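Local structure of Pdx2 protein (Plasmodium falciparum, 2ABW) at residues A[156-170]-A[181-194]. The protein hydrolyses glutamine to glutamate and ammonia, the ammonia being channelled to the synthase subunit Pdx1 for making pyridoxal 5'-phosphate (vitamin B6). Residues are numbered along the deposited sequence; the frame is centred on the assembly and turned at random. Where two conformers were deposited one is given.
Sequences PYIREILSDEVKVLA and IIAAVEQNNCLGTV
I158 is the main bump of strand 157-161. Its CD1 drops into a hollow walled by V194, I182 and V185, and comes closest to V194 CG1, at 3.6 Å. CG1 of I158 lies beside its backbone N (chi1 -63°), and the chain runs on extended to bring CD1 there. The side chains of I158 and I182 cross at about a right angle. I182 in turn fills the dip between I158, I161 and V168: its CD1 meets I161 CD1 at 3.8 Å, and its CG2 faces V168 CG1. V185 lies against I161 and V166; it slides past I161 in the opposite direction and meets V166 at a slant. Strand 157-161 lies across this surface at 111° to strand 181-187. Two waters bridge the gap between them, one joining I158 N to I182 O, the other I158 O to I182 N.

Strand 167-170 instead pairs edge to edge with 181-187. K167 and E186 form an antiparallel hydrogen-bonded pair. A classic bulge follows, where L169 N and A170 N both bond to A184 O from the same face of its plane. L169 CD2 nestles against L191 CD1 of the next strand, 190-193 (3.6 Å).

At the far end, E165 OE1 takes Q187 NE2 (2.8 Å) and N188 ND2 (2.9 Å) from opposite faces of its carboxylate. Q187 OE1 receives D116 N and touches V166 CG2. Both ends of the Q187 amide are therefore held, which fixes its rotation.

P156 rests on V194 beside C87, the probable nucleophile. The bulged hairpin of strands 167-174 and 180-187 belongs to the central mixed sheet of a class I glutamine amidotransferase, and the small sheet containing 157-161 packs over it.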
# COMPACT_ATOMS: atom_id res chain seq x y z
N PRO A 156 1.30 -11.62 0.83
CA PRO A 156 2.26 -11.66 1.92
C PRO A 156 1.47 -11.84 3.22
O PRO A 156 0.25 -11.56 3.26
CB PRO A 156 2.93 -10.29 1.86
CG PRO A 156 1.98 -9.44 1.22
CD PRO A 156 1.29 -10.29 0.22
N TYR A 157 2.16 -12.30 4.25
CA TYR A 157 1.57 -12.60 5.54
C TYR A 157 2.12 -11.71 6.60
O TYR A 157 3.29 -11.69 6.91
CB TYR A 157 1.82 -14.07 5.87
CG TYR A 157 1.32 -14.49 7.21
CD1 TYR A 157 -0.03 -14.68 7.45
CD2 TYR A 157 2.20 -14.76 8.22
CE1 TYR A 157 -0.48 -15.10 8.71
CE2 TYR A 157 1.75 -15.17 9.47
CZ TYR A 157 0.43 -15.30 9.69
OH TYR A 157 0.02 -15.73 10.95
N ILE A 158 1.22 -11.02 7.31
CA ILE A 158 1.60 -10.15 8.41
C ILE A 158 1.68 -10.97 9.70
O ILE A 158 0.63 -11.35 10.29
CB ILE A 158 0.61 -8.99 8.53
CG1 ILE A 158 0.66 -8.14 7.27
CG2 ILE A 158 0.89 -8.21 9.78
CD1 ILE A 158 -0.42 -6.99 7.10
N ARG A 159 2.88 -11.28 10.14
CA ARG A 159 3.13 -12.18 11.20
C ARG A 159 3.06 -11.48 12.54
O ARG A 159 2.72 -12.12 13.56
CB ARG A 159 4.46 -12.84 11.04
CG ARG A 159 4.75 -13.96 12.06
CD ARG A 159 6.01 -14.72 11.73
NE ARG A 159 7.25 -13.98 11.95
CZ ARG A 159 7.76 -13.72 13.15
NH1 ARG A 159 7.11 -14.01 14.26
NH2 ARG A 159 8.85 -13.04 13.23
N GLU A 160 3.51 -10.23 12.61
CA GLU A 160 3.58 -9.50 13.90
C GLU A 160 3.13 -8.04 13.71
O GLU A 160 3.61 -7.38 12.80
CB GLU A 160 5.00 -9.48 14.44
CG GLU A 160 5.63 -10.85 14.66
CD GLU A 160 7.07 -10.79 15.19
OE1 GLU A 160 7.81 -9.87 14.73
OE2 GLU A 160 7.38 -11.62 16.08
N ILE A 161 2.39 -7.54 14.70
CA ILE A 161 2.16 -6.10 14.89
C ILE A 161 3.16 -5.69 15.98
O ILE A 161 3.20 -6.33 17.05
CB ILE A 161 0.74 -5.84 15.32
CG1 ILE A 161 -0.27 -6.32 14.27
CG2 ILE A 161 0.48 -4.36 15.61
CD1 ILE A 161 -0.09 -5.79 12.85
N LEU A 162 3.86 -4.58 15.75
CA LEU A 162 5.01 -4.22 16.59
C LEU A 162 4.80 -2.93 17.39
O LEU A 162 5.69 -2.51 18.13
CB LEU A 162 6.28 -4.17 15.79
CG LEU A 162 6.70 -5.44 15.06
CD1 LEU A 162 7.84 -5.21 14.12
CD2 LEU A 162 6.95 -6.60 16.02
N SER A 163 3.66 -2.29 17.25
CA SER A 163 3.40 -1.00 17.93
C SER A 163 1.95 -0.88 18.17
O SER A 163 1.11 -1.32 17.35
CB SER A 163 3.81 0.15 17.03
OG SER A 163 3.36 1.40 17.52
N ASP A 164 1.57 -0.28 19.31
CA ASP A 164 0.17 0.05 19.50
C ASP A 164 -0.35 1.15 18.56
O ASP A 164 -1.59 1.38 18.49
CB ASP A 164 -0.10 0.55 20.93
CG ASP A 164 0.15 -0.52 21.97
OD1 ASP A 164 -0.35 -1.67 21.82
OD2 ASP A 164 0.83 -0.21 22.97
N GLU A 165 0.53 1.82 17.86
CA GLU A 165 0.13 2.79 16.86
C GLU A 165 -0.42 2.16 15.61
O GLU A 165 -1.04 2.83 14.78
CB GLU A 165 1.34 3.59 16.40
CG GLU A 165 1.96 4.60 17.27
CD GLU A 165 3.13 5.40 16.54
OE1 GLU A 165 3.45 5.39 15.28
OE2 GLU A 165 3.82 6.11 17.31
N VAL A 166 -0.17 0.86 15.40
CA VAL A 166 -0.72 0.20 14.24
C VAL A 166 -2.13 -0.21 14.48
O VAL A 166 -2.46 -0.86 15.51
CB VAL A 166 0.10 -1.05 13.88
CG1 VAL A 166 -0.64 -1.86 12.80
CG2 VAL A 166 1.55 -0.68 13.56
N LYS A 167 -3.02 0.26 13.63
CA LYS A 167 -4.39 -0.16 13.68
C LYS A 167 -4.67 -1.28 12.67
O LYS A 167 -4.27 -1.23 11.50
CB LYS A 167 -5.25 1.03 13.38
CG LYS A 167 -4.94 2.25 14.33
CD LYS A 167 -4.70 1.94 15.84
CE LYS A 167 -4.05 3.16 16.58
NZ LYS A 167 -4.07 2.98 18.09
N VAL A 168 -5.23 -2.37 13.13
CA VAL A 168 -5.64 -3.45 12.28
C VAL A 168 -6.96 -3.01 11.69
O VAL A 168 -8.01 -2.82 12.43
CB VAL A 168 -5.77 -4.81 13.03
CG1 VAL A 168 -6.44 -5.86 12.11
CG2 VAL A 168 -4.41 -5.21 13.49
N LEU A 169 -6.94 -2.77 10.41
CA LEU A 169 -8.08 -2.22 9.71
C LEU A 169 -9.01 -3.31 9.20
O LEU A 169 -10.22 -3.15 9.07
CB LEU A 169 -7.54 -1.31 8.56
CG LEU A 169 -8.59 -0.70 7.70
CD1 LEU A 169 -9.61 0.17 8.49
CD2 LEU A 169 -7.93 0.06 6.55
N ALA A 170 -8.46 -4.46 8.74
CA ALA A 170 -9.29 -5.53 8.24
C ALA A 170 -8.63 -6.87 8.47
O ALA A 170 -7.39 -6.99 8.36
CB ALA A 170 -9.52 -5.37 6.74
N ILE A 181 -6.66 -13.64 10.16
CA ILE A 181 -5.52 -13.23 9.30
C ILE A 181 -5.64 -11.73 9.05
O ILE A 181 -6.73 -11.22 8.78
CB ILE A 181 -5.50 -14.02 7.97
CG1 ILE A 181 -5.53 -15.53 8.23
CG2 ILE A 181 -4.30 -13.63 7.16
CD1 ILE A 181 -5.38 -16.39 6.96
N ILE A 182 -4.54 -10.97 9.21
CA ILE A 182 -4.58 -9.52 9.05
C ILE A 182 -4.42 -9.18 7.57
O ILE A 182 -3.41 -9.52 6.96
CB ILE A 182 -3.46 -8.86 9.86
CG1 ILE A 182 -3.62 -9.20 11.35
CG2 ILE A 182 -3.42 -7.31 9.63
CD1 ILE A 182 -2.46 -8.71 12.25
N ALA A 183 -5.44 -8.50 7.03
CA ALA A 183 -5.48 -8.13 5.63
C ALA A 183 -5.02 -6.67 5.36
O ALA A 183 -4.52 -6.39 4.29
CB ALA A 183 -6.89 -8.40 5.03
N ALA A 184 -5.31 -5.77 6.29
CA ALA A 184 -5.03 -4.35 6.11
C ALA A 184 -4.69 -3.77 7.44
O ALA A 184 -5.25 -4.08 8.50
CB ALA A 184 -6.22 -3.69 5.55
N VAL A 185 -3.67 -2.90 7.42
CA VAL A 185 -3.24 -2.15 8.61
C VAL A 185 -3.08 -0.69 8.24
O VAL A 185 -2.85 -0.36 7.06
CB VAL A 185 -1.88 -2.67 9.16
CG1 VAL A 185 -2.11 -4.06 9.80
CG2 VAL A 185 -0.76 -2.72 8.15
N GLU A 186 -3.16 0.15 9.24
CA GLU A 186 -2.97 1.58 9.03
C GLU A 186 -2.16 2.12 10.19
O GLU A 186 -2.44 1.82 11.36
CB GLU A 186 -4.35 2.25 8.91
CG GLU A 186 -4.26 3.75 8.49
CD GLU A 186 -5.62 4.32 8.07
OE1 GLU A 186 -6.66 3.68 8.41
OE2 GLU A 186 -5.69 5.41 7.54
N GLN A 187 -1.19 2.97 9.91
CA GLN A 187 -0.35 3.54 10.98
C GLN A 187 0.00 4.96 10.52
O GLN A 187 0.68 5.09 9.51
CB GLN A 187 0.94 2.77 11.21
CG GLN A 187 1.73 3.33 12.41
CD GLN A 187 2.94 2.57 12.69
OE1 GLN A 187 3.24 1.54 12.03
NE2 GLN A 187 3.73 3.09 13.67
N ASN A 188 -0.51 5.95 11.26
CA ASN A 188 -0.22 7.35 10.91
C ASN A 188 -0.63 7.53 9.43
O ASN A 188 -1.75 7.12 9.07
CB ASN A 188 1.22 7.70 11.16
CG ASN A 188 1.69 7.46 12.58
OD1 ASN A 188 1.08 7.96 13.48
ND2 ASN A 188 2.75 6.63 12.75
N ASN A 189 0.27 8.05 8.58
CA ASN A 189 -0.01 8.30 7.19
C ASN A 189 0.06 7.12 6.22
O ASN A 189 -0.10 7.28 4.99
CB ASN A 189 0.91 9.40 6.68
CG ASN A 189 2.36 9.10 6.90
OD1 ASN A 189 2.78 8.84 8.02
ND2 ASN A 189 3.21 9.18 5.81
N CYS A 190 0.31 5.92 6.74
CA CYS A 190 0.53 4.72 5.97
C CYS A 190 -0.58 3.69 6.03
O CYS A 190 -1.09 3.39 7.10
CB CYS A 190 1.80 4.01 6.45
SG CYS A 190 3.30 5.07 6.32
N LEU A 191 -0.95 3.16 4.88
CA LEU A 191 -1.94 2.13 4.75
C LEU A 191 -1.30 1.01 4.06
O LEU A 191 -0.58 1.17 3.07
CB LEU A 191 -3.12 2.65 3.90
CG LEU A 191 -4.21 1.70 3.47
CD1 LEU A 191 -5.00 1.22 4.74
CD2 LEU A 191 -5.14 2.36 2.48
N GLY A 192 -1.54 -0.22 4.50
CA GLY A 192 -0.97 -1.38 3.88
C GLY A 192 -2.04 -2.47 3.74
O GLY A 192 -2.77 -2.76 4.68
N THR A 193 -2.06 -3.10 2.55
CA THR A 193 -2.99 -4.22 2.25
C THR A 193 -2.24 -5.33 1.62
O THR A 193 -1.28 -5.11 0.84
CB THR A 193 -4.10 -3.71 1.33
OG1 THR A 193 -3.55 -3.07 0.15
CG2 THR A 193 -5.03 -2.74 2.11
N VAL A 194 -2.57 -6.57 2.02
CA VAL A 194 -1.87 -7.74 1.47
C VAL A 194 -2.49 -8.25 0.18
O VAL A 194 -1.94 -9.15 -0.50
CB VAL A 194 -1.79 -8.87 2.50
CG1 VAL A 194 -1.20 -8.38 3.85
CG2 VAL A 194 -3.21 -9.46 2.75
O HOH W 1 -1.58 -11.50 6.84
O HOH W 2 -1.91 -12.21 9.63
O HOH W 3 -1.67 5.36 13.77